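Local structure of OBCA, Oxalate Biosynthetic Component A (Burkholderia glumae, 4NNA) at residues 397-402 against 424-429; 333-338 against 364-369; 225-230 against 252-257; 61-66 against 184-189. The protein combines an N-terminal domain with a TIM-barrel domain of the beta-keto acid cleavage enzyme family, and carries a bound magnesium ion. All coordinates share one frame; numbering follows the deposited sequence.

Interaction 1 (397-402 against 424-429)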
loop_
_atom_site.group_PDB
_atom_site.type_symbol
_atom_site.label_atom_id
_atom_site.label_comp_id
_atom_site.label_asym_id
_atom_site.label_seq_id
_atom_site.Cartn_x
_atom_site.Cartn_y
_atom_site.Cartn_z
ATOM N N SER A 397 8.430 17.134 8.879
ATOM C CA SER A 397 7.659 16.727 7.707
ATOM C C SER A 397 7.784 17.719 6.554
ATOM O O SER A 397 7.903 18.916 6.785
ATOM C CB SER A 397 6.174 16.604 8.072
ATOM O OG SER A 397 5.973 15.752 9.183
ATOM N N LEU A 398 7.719 17.229 5.313
ATOM C CA LEU A 398 7.748 18.123 4.152
ATOM C C LEU A 398 6.488 18.981 4.099
ATOM O O LEU A 398 6.539 20.165 3.776
ATOM C CB LEU A 398 7.890 17.340 2.842
ATOM C CG LEU A 398 9.171 16.548 2.593
ATOM C CD1 LEU A 398 9.135 15.985 1.176
ATOM C CD2 LEU A 398 10.421 17.389 2.806
ATOM N N ILE A 399 5.350 18.360 4.372
ATOM C CA ILE A 399 4.134 19.104 4.616
ATOM C C ILE A 399 4.019 19.092 6.133
ATOM O O ILE A 399 3.729 18.047 6.724
ATOM C CB ILE A 399 2.936 18.406 3.964
ATOM C CG1 ILE A 399 3.136 18.335 2.443
ATOM C CG2 ILE A 399 1.611 19.101 4.326
ATOM C CD1 ILE A 399 2.035 17.560 1.718
ATOM N N ALA A 400 4.301 20.237 6.755
ATOM C CA ALA A 400 4.289 20.362 8.214
ATOM C C ALA A 400 3.036 19.710 8.758
ATOM O O ALA A 400 1.951 19.860 8.180
ATOM C CB ALA A 400 4.370 21.832 8.644
ATOM N N ARG A 401 3.189 18.957 9.840
ATOM C CA ARG A 401 2.076 18.169 10.354
ATOM C C ARG A 401 0.789 18.972 10.563
ATOM O O ARG A 401 -0.296 18.494 10.225
ATOM C CB ARG A 401 2.466 17.440 11.641
ATOM C CG ARG A 401 1.339 16.567 12.177
ATOM C CD ARG A 401 1.708 15.931 13.497
ATOM N NE ARG A 401 0.546 15.355 14.169
ATOM C CZ ARG A 401 0.600 14.772 15.365
ATOM N NH1 ARG A 401 -0.499 14.274 15.921
ATOM N NH2 ARG A 401 1.763 14.685 16.006
ATOM N N VAL A 402 0.900 20.183 11.106
ATOM C CA VAL A 402 -0.296 21.010 11.309
ATOM C C VAL A 402 -0.998 21.320 9.994
ATOM O O VAL A 402 -2.232 21.312 9.925
ATOM C CB VAL A 402 -0.002 22.319 12.079
ATOM C CG1 VAL A 402 0.423 21.998 13.484
ATOM C CG2 VAL A 402 1.059 23.161 11.374
ATOM N N GLU A 424 -3.841 24.044 -2.719
ATOM C CA GLU A 424 -3.065 25.246 -2.446
ATOM C C GLU A 424 -2.114 25.031 -1.282
ATOM O O GLU A 424 -0.932 25.357 -1.380
ATOM C CB GLU A 424 -3.979 26.442 -2.165
ATOM C CG GLU A 424 -4.577 27.079 -3.405
ATOM C CD GLU A 424 -5.343 28.349 -3.075
ATOM O OE1 GLU A 424 -6.350 28.266 -2.338
ATOM O OE2 GLU A 424 -4.928 29.432 -3.542
ATOM N N LEU A 425 -2.628 24.479 -0.187
ATOM C CA LEU A 425 -1.800 24.188 0.989
ATOM C C LEU A 425 -0.658 23.215 0.700
ATOM O O LEU A 425 0.475 23.442 1.129
ATOM C CB LEU A 425 -2.657 23.669 2.148
ATOM C CG LEU A 425 -3.614 24.688 2.772
ATOM C CD1 LEU A 425 -4.322 24.101 3.976
ATOM C CD2 LEU A 425 -2.877 25.952 3.159
ATOM N N ALA A 426 -0.949 22.138 -0.028
ATOM C CA ALA A 426 0.077 21.145 -0.346
ATOM C C ALA A 426 1.161 21.756 -1.227
ATOM O O ALA A 426 2.355 21.620 -0.955
ATOM C CB ALA A 426 -0.542 19.938 -1.030
ATOM N N ILE A 427 0.727 22.408 -2.296
ATOM C CA ILE A 427 1.631 23.104 -3.190
ATOM C C ILE A 427 2.458 24.131 -2.410
ATOM O O ILE A 427 3.676 24.214 -2.582
ATOM C CB ILE A 427 0.858 23.779 -4.332
ATOM C CG1 ILE A 427 0.385 22.722 -5.335
ATOM C CG2 ILE A 427 1.709 24.839 -5.027
ATOM C CD1 ILE A 427 -0.368 23.284 -6.538
ATOM N N GLY A 428 1.798 24.886 -1.538
ATOM C CA GLY A 428 2.477 25.910 -0.758
ATOM C C GLY A 428 3.614 25.372 0.089
ATOM O O GLY A 428 4.669 26.012 0.212
ATOM N N GLN A 429 3.402 24.192 0.675
ATOM C CA GLN A 429 4.419 23.557 1.508
ATOM C C GLN A 429 5.553 22.957 0.673
ATOM O O GLN A 429 6.705 22.967 1.089
ATOM C CB GLN A 429 3.787 22.447 2.351
ATOM C CG GLN A 429 2.912 22.948 3.488
ATOM C CD GLN A 429 3.729 23.594 4.584
ATOM O OE1 GLN A 429 4.536 22.930 5.239
ATOM N NE2 GLN A 429 3.538 24.896 4.784
HETATM O O HOH W 1 7.215 22.605 5.517
#

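Interaction 2 (333-338 against 364-369)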
loop_
_atom_site.group_PDB
_atom_site.type_symbol
_atom_site.label_atom_id
_atom_site.label_comp_id
_atom_site.label_asym_id
_atom_site.label_seq_id
_atom_site.Cartn_x
_atom_site.Cartn_y
_atom_site.Cartn_z
ATOM N N ALA A 333 29.544 4.226 2.132
ATOM C CA ALA A 333 29.664 2.892 1.559
ATOM C C ALA A 333 28.594 2.658 0.483
ATOM O O ALA A 333 28.887 2.061 -0.553
ATOM C CB ALA A 333 29.574 1.844 2.655
ATOM N N GLN A 334 27.365 3.122 0.730
ATOM C CA GLN A 334 26.302 3.033 -0.276
ATOM C C GLN A 334 26.700 3.755 -1.559
ATOM O O GLN A 334 26.647 3.167 -2.631
ATOM C CB GLN A 334 24.968 3.598 0.241
ATOM C CG GLN A 334 24.268 2.777 1.315
ATOM C CD GLN A 334 23.879 1.369 0.861
ATOM O OE1 GLN A 334 24.704 0.452 0.871
ATOM N NE2 GLN A 334 22.614 1.192 0.477
ATOM N N PHE A 335 27.100 5.024 -1.455
ATOM C CA PHE A 335 27.544 5.777 -2.633
ATOM C C PHE A 335 28.680 5.092 -3.403
ATOM O O PHE A 335 28.608 4.979 -4.623
ATOM C CB PHE A 335 27.954 7.206 -2.254
ATOM C CG PHE A 335 26.795 8.162 -2.139
ATOM C CD1 PHE A 335 26.171 8.646 -3.282
ATOM C CD2 PHE A 335 26.337 8.584 -0.897
ATOM C CE1 PHE A 335 25.107 9.525 -3.191
ATOM C CE2 PHE A 335 25.269 9.469 -0.798
ATOM C CZ PHE A 335 24.655 9.935 -1.944
ATOM N N ASP A 336 29.726 4.659 -2.700
ATOM C CA ASP A 336 30.807 3.886 -3.326
ATOM C C ASP A 336 30.239 2.685 -4.098
ATOM O O ASP A 336 30.577 2.456 -5.258
ATOM C CB ASP A 336 31.809 3.369 -2.276
ATOM C CG ASP A 336 32.833 4.421 -1.850
ATOM O OD1 ASP A 336 32.836 5.526 -2.429
ATOM O OD2 ASP A 336 33.657 4.135 -0.941
ATOM N N HIS A 337 29.369 1.921 -3.447
ATOM C CA HIS A 337 28.789 0.743 -4.087
ATOM C C HIS A 337 27.938 1.077 -5.322
ATOM O O HIS A 337 28.146 0.492 -6.389
ATOM C CB HIS A 337 27.975 -0.060 -3.089
ATOM C CG HIS A 337 27.438 -1.338 -3.647
ATOM N ND1 HIS A 337 28.174 -2.503 -3.678
ATOM C CD2 HIS A 337 26.239 -1.632 -4.207
ATOM C CE1 HIS A 337 27.447 -3.463 -4.222
ATOM N NE2 HIS A 337 26.270 -2.963 -4.549
ATOM N N PHE A 338 27.001 2.017 -5.184
ATOM C CA PHE A 338 26.145 2.422 -6.307
ATOM C C PHE A 338 26.997 2.824 -7.513
ATOM O O PHE A 338 26.727 2.429 -8.654
ATOM C CB PHE A 338 25.257 3.609 -5.923
ATOM C CG PHE A 338 24.044 3.254 -5.088
ATOM C CD1 PHE A 338 24.166 2.524 -3.921
ATOM C CD2 PHE A 338 22.780 3.699 -5.461
ATOM C CE1 PHE A 338 23.060 2.230 -3.141
ATOM C CE2 PHE A 338 21.665 3.416 -4.678
ATOM C CZ PHE A 338 21.807 2.680 -3.518
ATOM N N ASP A 364 27.817 16.747 -4.143
ATOM C CA ASP A 364 28.793 16.250 -5.099
ATOM C C ASP A 364 28.793 14.717 -5.182
ATOM O O ASP A 364 29.032 14.158 -6.238
ATOM C CB ASP A 364 30.189 16.783 -4.758
ATOM C CG ASP A 364 30.287 18.304 -4.868
ATOM O OD1 ASP A 364 29.465 18.927 -5.579
ATOM O OD2 ASP A 364 31.201 18.876 -4.230
ATOM N N ARG A 365 28.523 14.032 -4.074
ATOM C CA ARG A 365 28.405 12.566 -4.131
ATOM C C ARG A 365 27.223 12.130 -5.021
ATOM O O ARG A 365 27.333 11.168 -5.786
ATOM C CB ARG A 365 28.303 11.954 -2.728
ATOM C CG ARG A 365 29.664 11.813 -2.006
ATOM C CD ARG A 365 30.506 10.653 -2.571
ATOM N NE ARG A 365 30.732 9.623 -1.560
ATOM C CZ ARG A 365 31.162 8.389 -1.814
ATOM N NH1 ARG A 365 31.437 7.990 -3.059
ATOM N NH2 ARG A 365 31.321 7.541 -0.815
ATOM N N LEU A 366 26.106 12.854 -4.940
ATOM C CA LEU A 366 24.935 12.567 -5.785
ATOM C C LEU A 366 25.197 12.838 -7.262
ATOM O O LEU A 366 24.695 12.125 -8.127
ATOM C CB LEU A 366 23.718 13.365 -5.317
ATOM C CG LEU A 366 23.094 12.807 -4.033
ATOM C CD1 LEU A 366 22.138 13.799 -3.400
ATOM C CD2 LEU A 366 22.401 11.481 -4.298
ATOM N N LEU A 367 25.977 13.874 -7.551
ATOM C CA LEU A 367 26.378 14.143 -8.927
ATOM C C LEU A 367 27.277 13.029 -9.468
ATOM O O LEU A 367 27.184 12.664 -10.644
ATOM C CB LEU A 367 27.074 15.503 -9.024
ATOM C CG LEU A 367 26.169 16.703 -8.733
ATOM C CD1 LEU A 367 26.968 17.988 -8.684
ATOM C CD2 LEU A 367 25.065 16.810 -9.781
ATOM N N ARG A 368 28.141 12.489 -8.610
ATOM C CA ARG A 368 29.048 11.409 -9.016
ATOM C C ARG A 368 28.328 10.129 -9.449
ATOM O O ARG A 368 28.813 9.406 -10.311
ATOM C CB ARG A 368 30.062 11.096 -7.905
ATOM C CG ARG A 368 31.269 12.030 -7.889
ATOM C CD ARG A 368 32.144 11.826 -6.649
ATOM N NE ARG A 368 32.715 10.485 -6.566
ATOM C CZ ARG A 368 33.329 10.006 -5.484
ATOM N NH1 ARG A 368 33.450 10.756 -4.395
ATOM N NH2 ARG A 368 33.827 8.774 -5.485
ATOM N N THR A 369 27.174 9.850 -8.851
ATOM C CA THR A 369 26.427 8.648 -9.198
ATOM C C THR A 369 25.608 8.813 -10.490
ATOM O O THR A 369 24.941 7.877 -10.945
ATOM C CB THR A 369 25.541 8.148 -8.021
ATOM O OG1 THR A 369 24.779 9.232 -7.477
ATOM C CG2 THR A 369 26.402 7.540 -6.903
#

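Interaction 3 (225-230 against 252-257). With MG (magnesium ion), chain B.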
loop_
_atom_site.group_PDB
_atom_site.type_symbol
_atom_site.label_atom_id
_atom_site.label_comp_id
_atom_site.label_asym_id
_atom_site.label_seq_id
_atom_site.Cartn_x
_atom_site.Cartn_y
_atom_site.Cartn_z
ATOM N N LEU A 225 10.420 -1.810 -5.975
ATOM C CA LEU A 225 10.166 -3.125 -5.387
ATOM C C LEU A 225 10.592 -3.281 -3.924
ATOM O O LEU A 225 11.590 -2.706 -3.483
ATOM C CB LEU A 225 10.890 -4.198 -6.204
ATOM C CG LEU A 225 10.509 -4.322 -7.671
ATOM C CD1 LEU A 225 11.345 -5.422 -8.317
ATOM C CD2 LEU A 225 9.027 -4.623 -7.800
ATOM N N HIS A 226 9.816 -4.076 -3.191
ATOM C CA HIS A 226 10.204 -4.601 -1.884
ATOM C C HIS A 226 10.046 -6.113 -2.001
ATOM O O HIS A 226 9.346 -6.590 -2.893
ATOM C CB HIS A 226 9.253 -4.116 -0.783
ATOM C CG HIS A 226 9.445 -2.687 -0.379
ATOM N ND1 HIS A 226 9.755 -2.314 0.913
ATOM C CD2 HIS A 226 9.360 -1.534 -1.090
ATOM C CE1 HIS A 226 9.864 -1.001 0.980
ATOM N NE2 HIS A 226 9.627 -0.503 -0.222
ATOM N N THR A 227 10.685 -6.851 -1.097
ATOM C CA THR A 227 10.381 -8.259 -0.887
ATOM C C THR A 227 9.906 -8.475 0.544
ATOM O O THR A 227 10.053 -7.586 1.393
ATOM C CB THR A 227 11.591 -9.158 -1.170
ATOM O OG1 THR A 227 12.738 -8.634 -0.491
ATOM C CG2 THR A 227 11.860 -9.204 -2.669
ATOM N N ARG A 228 9.332 -9.652 0.798
ATOM C CA ARG A 228 8.760 -9.980 2.103
ATOM C C ARG A 228 9.218 -11.361 2.579
ATOM O O ARG A 228 9.395 -12.281 1.782
ATOM C CB ARG A 228 7.229 -9.955 2.034
ATOM C CG ARG A 228 6.638 -8.639 1.571
ATOM C CD ARG A 228 6.933 -7.491 2.556
ATOM N NE ARG A 228 6.103 -6.326 2.254
ATOM C CZ ARG A 228 4.865 -6.159 2.719
ATOM N NH1 ARG A 228 4.312 -7.071 3.521
ATOM N NH2 ARG A 228 4.171 -5.080 2.388
ATOM N N ASP A 229 9.413 -11.504 3.882
ATOM C CA ASP A 229 9.850 -12.782 4.439
ATOM C C ASP A 229 8.623 -13.540 4.925
ATOM O O ASP A 229 7.945 -13.103 5.854
ATOM C CB ASP A 229 10.855 -12.534 5.571
ATOM C CG ASP A 229 11.170 -13.785 6.386
ATOM O OD1 ASP A 229 10.949 -14.909 5.905
ATOM O OD2 ASP A 229 11.671 -13.624 7.518
ATOM N N LEU A 230 8.324 -14.660 4.272
ATOM C CA LEU A 230 7.133 -15.439 4.607
ATOM C C LEU A 230 7.494 -16.706 5.368
ATOM O O LEU A 230 6.683 -17.626 5.459
ATOM C CB LEU A 230 6.363 -15.824 3.344
ATOM C CG LEU A 230 6.069 -14.747 2.301
ATOM C CD1 LEU A 230 5.150 -15.301 1.211
ATOM C CD2 LEU A 230 5.448 -13.532 2.937
ATOM N N GLN A 252 11.442 -7.288 4.268
ATOM C CA GLN A 252 12.813 -7.751 4.402
ATOM C C GLN A 252 13.444 -7.797 3.027
ATOM O O GLN A 252 12.771 -8.106 2.036
ATOM C CB GLN A 252 12.827 -9.145 5.043
ATOM C CG GLN A 252 14.205 -9.764 5.206
ATOM C CD GLN A 252 15.075 -8.967 6.151
ATOM O OE1 GLN A 252 14.855 -8.973 7.364
ATOM N NE2 GLN A 252 16.051 -8.252 5.600
ATOM N N ILE A 253 14.730 -7.475 2.954
ATOM C CA ILE A 253 15.467 -7.652 1.715
ATOM C C ILE A 253 15.807 -9.127 1.608
ATOM O O ILE A 253 16.643 -9.631 2.354
ATOM C CB ILE A 253 16.755 -6.806 1.694
ATOM C CG1 ILE A 253 16.406 -5.317 1.791
ATOM C CG2 ILE A 253 17.578 -7.108 0.440
ATOM C CD1 ILE A 253 17.582 -4.436 2.195
ATOM N N VAL A 254 15.149 -9.819 0.683
ATOM C CA VAL A 254 15.289 -11.268 0.569
ATOM C C VAL A 254 16.071 -11.569 -0.692
ATOM O O VAL A 254 15.536 -11.448 -1.805
ATOM C CB VAL A 254 13.915 -11.966 0.490
ATOM C CG1 VAL A 254 14.095 -13.491 0.372
ATOM C CG2 VAL A 254 13.072 -11.612 1.705
ATOM N N LEU A 255 17.335 -11.955 -0.526
ATOM C CA LEU A 255 18.243 -12.059 -1.667
ATOM C C LEU A 255 17.801 -13.108 -2.699
ATOM O O LEU A 255 17.918 -12.888 -3.920
ATOM C CB LEU A 255 19.688 -12.301 -1.195
ATOM C CG LEU A 255 20.317 -11.196 -0.332
ATOM C CD1 LEU A 255 21.804 -11.466 -0.095
ATOM C CD2 LEU A 255 20.102 -9.784 -0.931
ATOM N N ASP A 256 17.267 -14.229 -2.215
ATOM C CA ASP A 256 16.827 -15.297 -3.109
ATOM C C ASP A 256 15.591 -14.877 -3.893
ATOM O O ASP A 256 15.360 -15.341 -5.019
ATOM C CB ASP A 256 16.532 -16.583 -2.323
ATOM C CG ASP A 256 17.794 -17.304 -1.888
ATOM O OD1 ASP A 256 18.857 -17.097 -2.511
ATOM O OD2 ASP A 256 17.720 -18.089 -0.926
ATOM N N ASP A 257 14.790 -13.999 -3.307
ATOM C CA ASP A 257 13.618 -13.511 -4.013
ATOM C C ASP A 257 14.018 -12.607 -5.176
ATOM O O ASP A 257 13.466 -12.726 -6.267
ATOM C CB ASP A 257 12.650 -12.811 -3.058
ATOM C CG ASP A 257 11.800 -13.794 -2.267
ATOM O OD1 ASP A 257 12.051 -15.017 -2.385
ATOM O OD2 ASP A 257 10.892 -13.344 -1.524
HETATM MG MG MG B . 9.527 1.650 -0.686
HETATM O O HOH W 2 12.223 -5.115 1.017
HETATM O O HOH W 3 8.956 -11.332 -1.540
HETATM O O HOH W 4 10.263 -14.348 0.656
HETATM O O HOH W 5 11.885 2.397 -0.044
HETATM O O HOH W 6 9.106 1.915 1.605
HETATM O O HOH W 7 9.648 3.750 -0.747
#

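Interaction 4 (61-66 against 184-189)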
loop_
_atom_site.group_PDB
_atom_site.type_symbol
_atom_site.label_atom_id
_atom_site.label_comp_id
_atom_site.label_asym_id
_atom_site.label_seq_id
_atom_site.Cartn_x
_atom_site.Cartn_y
_atom_site.Cartn_z
ATOM N N GLY A 61 -22.664 -9.053 14.905
ATOM C CA GLY A 61 -22.162 -9.055 13.538
ATOM C C GLY A 61 -23.029 -9.862 12.586
ATOM O O GLY A 61 -23.995 -10.494 13.012
ATOM N N ARG A 62 -22.700 -9.827 11.296
ATOM C CA ARG A 62 -23.367 -10.692 10.318
ATOM C C ARG A 62 -22.355 -11.472 9.487
ATOM O O ARG A 62 -21.333 -10.927 9.056
ATOM C CB ARG A 62 -24.296 -9.903 9.390
ATOM C CG ARG A 62 -25.488 -9.250 10.082
ATOM C CD ARG A 62 -26.494 -10.283 10.562
ATOM N NE ARG A 62 -27.673 -9.655 11.151
ATOM C CZ ARG A 62 -27.721 -9.142 12.379
ATOM N NH1 ARG A 62 -26.654 -9.165 13.172
ATOM N NH2 ARG A 62 -28.848 -8.598 12.817
ATOM N N LEU A 63 -22.658 -12.745 9.257
ATOM C CA LEU A 63 -21.771 -13.623 8.508
ATOM C C LEU A 63 -22.492 -14.233 7.313
ATOM O O LEU A 63 -23.567 -14.839 7.452
ATOM C CB LEU A 63 -21.237 -14.740 9.409
ATOM C CG LEU A 63 -20.452 -15.878 8.750
ATOM C CD1 LEU A 63 -19.173 -15.343 8.090
ATOM C CD2 LEU A 63 -20.135 -16.970 9.780
ATOM N N LEU A 64 -21.898 -14.059 6.137
ATOM C CA LEU A 64 -22.390 -14.703 4.927
ATOM C C LEU A 64 -21.393 -15.800 4.572
ATOM O O LEU A 64 -20.215 -15.515 4.356
ATOM C CB LEU A 64 -22.491 -13.681 3.793
ATOM C CG LEU A 64 -22.800 -14.192 2.382
ATOM C CD1 LEU A 64 -24.125 -14.926 2.378
ATOM C CD2 LEU A 64 -22.812 -13.048 1.362
ATOM N N GLN A 65 -21.852 -17.048 4.539
ATOM C CA GLN A 65 -20.967 -18.173 4.219
ATOM C C GLN A 65 -21.606 -19.134 3.228
ATOM O O GLN A 65 -22.799 -19.459 3.321
ATOM C CB GLN A 65 -20.516 -18.926 5.481
ATOM C CG GLN A 65 -21.613 -19.738 6.170
ATOM C CD GLN A 65 -21.138 -20.396 7.462
ATOM O OE1 GLN A 65 -20.366 -21.350 7.435
ATOM N NE2 GLN A 65 -21.607 -19.886 8.597
ATOM N N VAL A 66 -20.807 -19.554 2.252
ATOM C CA VAL A 66 -21.245 -20.476 1.219
ATOM C C VAL A 66 -20.133 -21.490 1.023
ATOM O O VAL A 66 -18.972 -21.100 0.888
ATOM C CB VAL A 66 -21.489 -19.762 -0.134
ATOM C CG1 VAL A 66 -22.054 -20.739 -1.166
ATOM C CG2 VAL A 66 -22.424 -18.579 0.036
ATOM N N ILE A 184 -26.139 -13.808 8.359
ATOM C CA ILE A 184 -26.685 -14.362 9.604
ATOM C C ILE A 184 -26.031 -13.790 10.875
ATOM O O ILE A 184 -24.814 -13.605 10.927
ATOM C CB ILE A 184 -26.622 -15.911 9.561
ATOM C CG1 ILE A 184 -27.608 -16.439 8.515
ATOM C CG2 ILE A 184 -26.924 -16.540 10.918
ATOM C CD1 ILE A 184 -27.150 -17.729 7.862
ATOM N N ALA A 185 -26.850 -13.493 11.887
ATOM C CA ALA A 185 -26.370 -12.914 13.143
ATOM C C ALA A 185 -25.338 -13.814 13.828
ATOM O O ALA A 185 -25.490 -15.039 13.836
ATOM C CB ALA A 185 -27.541 -12.641 14.081
ATOM N N CYS A 186 -24.303 -13.201 14.406
ATOM C CA CYS A 186 -23.219 -13.946 15.048
ATOM C C CYS A 186 -23.101 -13.606 16.529
ATOM O O CYS A 186 -23.533 -12.542 16.973
ATOM C CB CYS A 186 -21.879 -13.609 14.391
ATOM S SG CYS A 186 -21.781 -14.006 12.644
ATOM N N ALA A 187 -22.484 -14.508 17.282
ATOM C CA ALA A 187 -22.109 -14.225 18.664
ATOM C C ALA A 187 -20.774 -13.475 18.706
ATOM O O ALA A 187 -20.250 -13.051 17.671
ATOM C CB ALA A 187 -22.015 -15.520 19.452
ATOM N N ALA A 188 -20.215 -13.315 19.900
ATOM C CA ALA A 188 -18.909 -12.669 20.028
ATOM C C ALA A 188 -17.797 -13.546 19.470
ATOM O O ALA A 188 -17.957 -14.759 19.328
ATOM C CB ALA A 188 -18.615 -12.312 21.479
ATOM N N GLY A 189 -16.663 -12.930 19.163
ATOM C CA GLY A 189 -15.534 -13.673 18.632
ATOM C C GLY A 189 -14.423 -12.770 18.135
ATOM O O GLY A 189 -14.174 -11.703 18.702
HETATM O O HOH W 8 -20.336 -10.621 16.292
#

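Interaction 1 (397-402 against 424-429)
Gln429 reaches across from helix 416-440 to the turn that leads into helix 401-413, and it touches Leu398, Ile399 and Ala400. Its CG stands beside the backbone N (chi1 -72°), and the chain bends at chi2 (-70°). This bend lays the CH2 groups against Ile399 and brings the carboxamide oxygen up to Ala400. Gln429 OE1 accepts a nearly straight hydrogen bond from Ala400 N at 3.1 Å, with the donor tilted out of the carbonyl plane. Ala400 CB sits 3.6 Å from the same Gln429 OE1.

A water gives the oxygen a second donor. It lies 2.7 Å from Gln429 OE1 and 3.1 Å from Leu398 O, and donates to both. The side chain is therefore linked to two neighbouring peptide units.

The apolar part is looser. Ile399 and Gln429 cross obliquely, with Ile399 CG2 4.1 Å from Gln429 CG. Ile399 CG1 stands beside its own backbone N, and the extended chain beyond it takes CD1 to 4.5 Å from Ala426 CB. Ile399 also packs on Ile407 of helix 401-413 and Leu430 of helix 416-440, so it touches both helices.

Ala400 is the N-cap residue of helix 401-413. The next amide, Arg401 N, is bonded by Asp395 OD2. Acceptors from two different parts of the chain thus serve successive amides at this helix start.

Ala400 N-H can only donate, so OE1 and not NE2 should face it; the water then fits as a donor to the same oxygen.

Interaction 2 (333-338 against 364-369)
Arg365 and Asp336 form the charged part of the contact. The guanidinium is end-on: NH1 lies 2.9 Å and NH2 3.0 Å from the single oxygen Asp336 OD1. Both hydrogen bonds are bent. Asp336 OD1 stays close to the guanidinium plane, but the carboxylate is turned 65° from it, and both nitrogens reach the oxygen from the same face of the carboxylate. Arg365 NH2 also makes a salt bridge with Asp332, one turn earlier on the same helix as Asp336.

The arginine packs with its carbon and its flat end. Arg365 CB sits over the face of the Phe335 ring, 3.9 Å from its centroid and 9° off the normal, a CH-pi contact. The chain bends at chi2 and chi3 and runs on past the ring toward the backbone of helix 328-341. Phe335 CB then lies over the guanidinium face, 3.4 Å from Arg365 CZ.

The segments belong to two neighbouring outer helices of the TIM barrel, 328-341 and 363-368. They run nearly parallel, with axes 10.3 Å apart, and strand 344-349 lies between them in sequence.

Apolar contacts fill the side nearer the barrel. Leu366 CD2 meets the ring edge, 3.5 Å from Phe335 CE1. Thr369 CG2 is also at the edge, 3.8 Å from Phe335 CD1, and 4.2 Å from Phe338 CB. Beyond them, Leu311 of strand 308-311 touches Phe335, and Val347 of strand 344-349 touches Leu366.

Interaction 3 (225-230 against 252-257)
Thr227 points its side chain at segment 252-257 and uses both branches there. OG1 takes the position between the backbone N and the carbonyl carbon (chi1 49°), which turns it to the backbone opposite. It donates to Gln252 O at 2.6 Å, in the plane of that carbonyl. It also accepts from Val254 N, at 2.9 Å from Thr227 OG1. One hydroxyl therefore spans the two peptides that flank Ile253.

The methyl goes the other way. Thr227 CG2 lies against Asp257 CB at 3.7 Å, the two side chains crossing at a slant. Val254 CG2 packs 3.7 Å from Thr227 OG1, alongside the hydroxyl. The backbone adds an almost straight bond from Gln252 N to Thr227 O, 3.2 Å long.

Further along, Asp229 CB meets Gln252 CB at 4.0 Å. Their polar ends turn to Arg250: Asp229 OD2 forms a salt bridge with it, and Gln252 OE1 a hydrogen bond. Asp229 OD1 is bonded to Ser231. A water accepts from Arg228 N and lies 2.8 Å from Asp257 OD2, to which it can donate.

Next to Thr227, His226 turns its ring to the magnesium ion, with NE2 at 2.2 Å from the metal. His226 ND1 is bonded to Asn251 OD1, which fixes the ring's rotation. His224, Glu475 and three waters complete six ligands.

Val254 is the N-cap of helix 255-264. The contact thus ties a barrel strand to its following helix, beside a metal site at the C-terminal strand ends, where TIM barrels place their active sites.

Interaction 4 (61-66 against 184-189)
A small three-stranded antiparallel sheet joins strand 62-66, its central member, to the short edge strand 184-185; strand 155-159 lies on the other side. Leu63 and Ile184 form a hydrogen-bonded pair. Leu63 N meets Ile184 O at 2.9 Å, and Ile184 N meets Leu63 O at 2.9 Å. Arg62 and Ala185 follow as a non-hydrogen-bonded pair, where CA-H groups of both residues approach carbonyl oxygens across the strands. Cys186 N then bonds to Gly61 O at 3.1 Å, which continues the ladder.

Arg62 and Ala185 share one face of the sheet. The Arg62 chain bends at chi2 (-70°) and folds over the neighbouring strand. Ala185 CB lies over one guanidinium face, offset toward the rim, 3.7 Å from Arg62 NH1. Arg62 NH1 also donates back to Gly61 O at 3.0 Å. That oxygen is therefore gripped twice, by Arg62 NH1 and Cys186 N, from opposite faces of its carbonyl plane. Arg62 NH2 makes a salt bridge with Glu179, at the end of the helix that precedes the edge strand. The flat group is thus held by packing and by polar bonds.

On the face of Leu63 and Ile184, Cys186 turns its sulfur beside its own backbone N, and SG comes 3.4 Å from Leu63 CB. Tyr158 of strand 155-159 also touches Cys186. Further on, a water accepts from Gly61 N at 3.1 Å and donates to Ala187 O at 2.8 Å.

Overall arrangement
From the N terminus, interaction 4 closes first. It joins 61-66 to 184-189 across a long loop of 117 residues and adds the edge strand to the small antiparallel sheet. Strand 7-10 already belongs to the barrel; after interaction 4 the chain returns to it. Interaction 3 closes a 21-residue loop made largely of strands beside the magnesium site. Interaction 2 follows, joining two outer helices about 8 Å from interaction 3 at the nearest atoms. Interaction 1 comes last and ties the start of helix 401-413 to helix 416-440. All four are in series; none nests or crosses. Interactions 2 and 4 lie on opposite sides of the chain's centre, their own centres 57 Å apart.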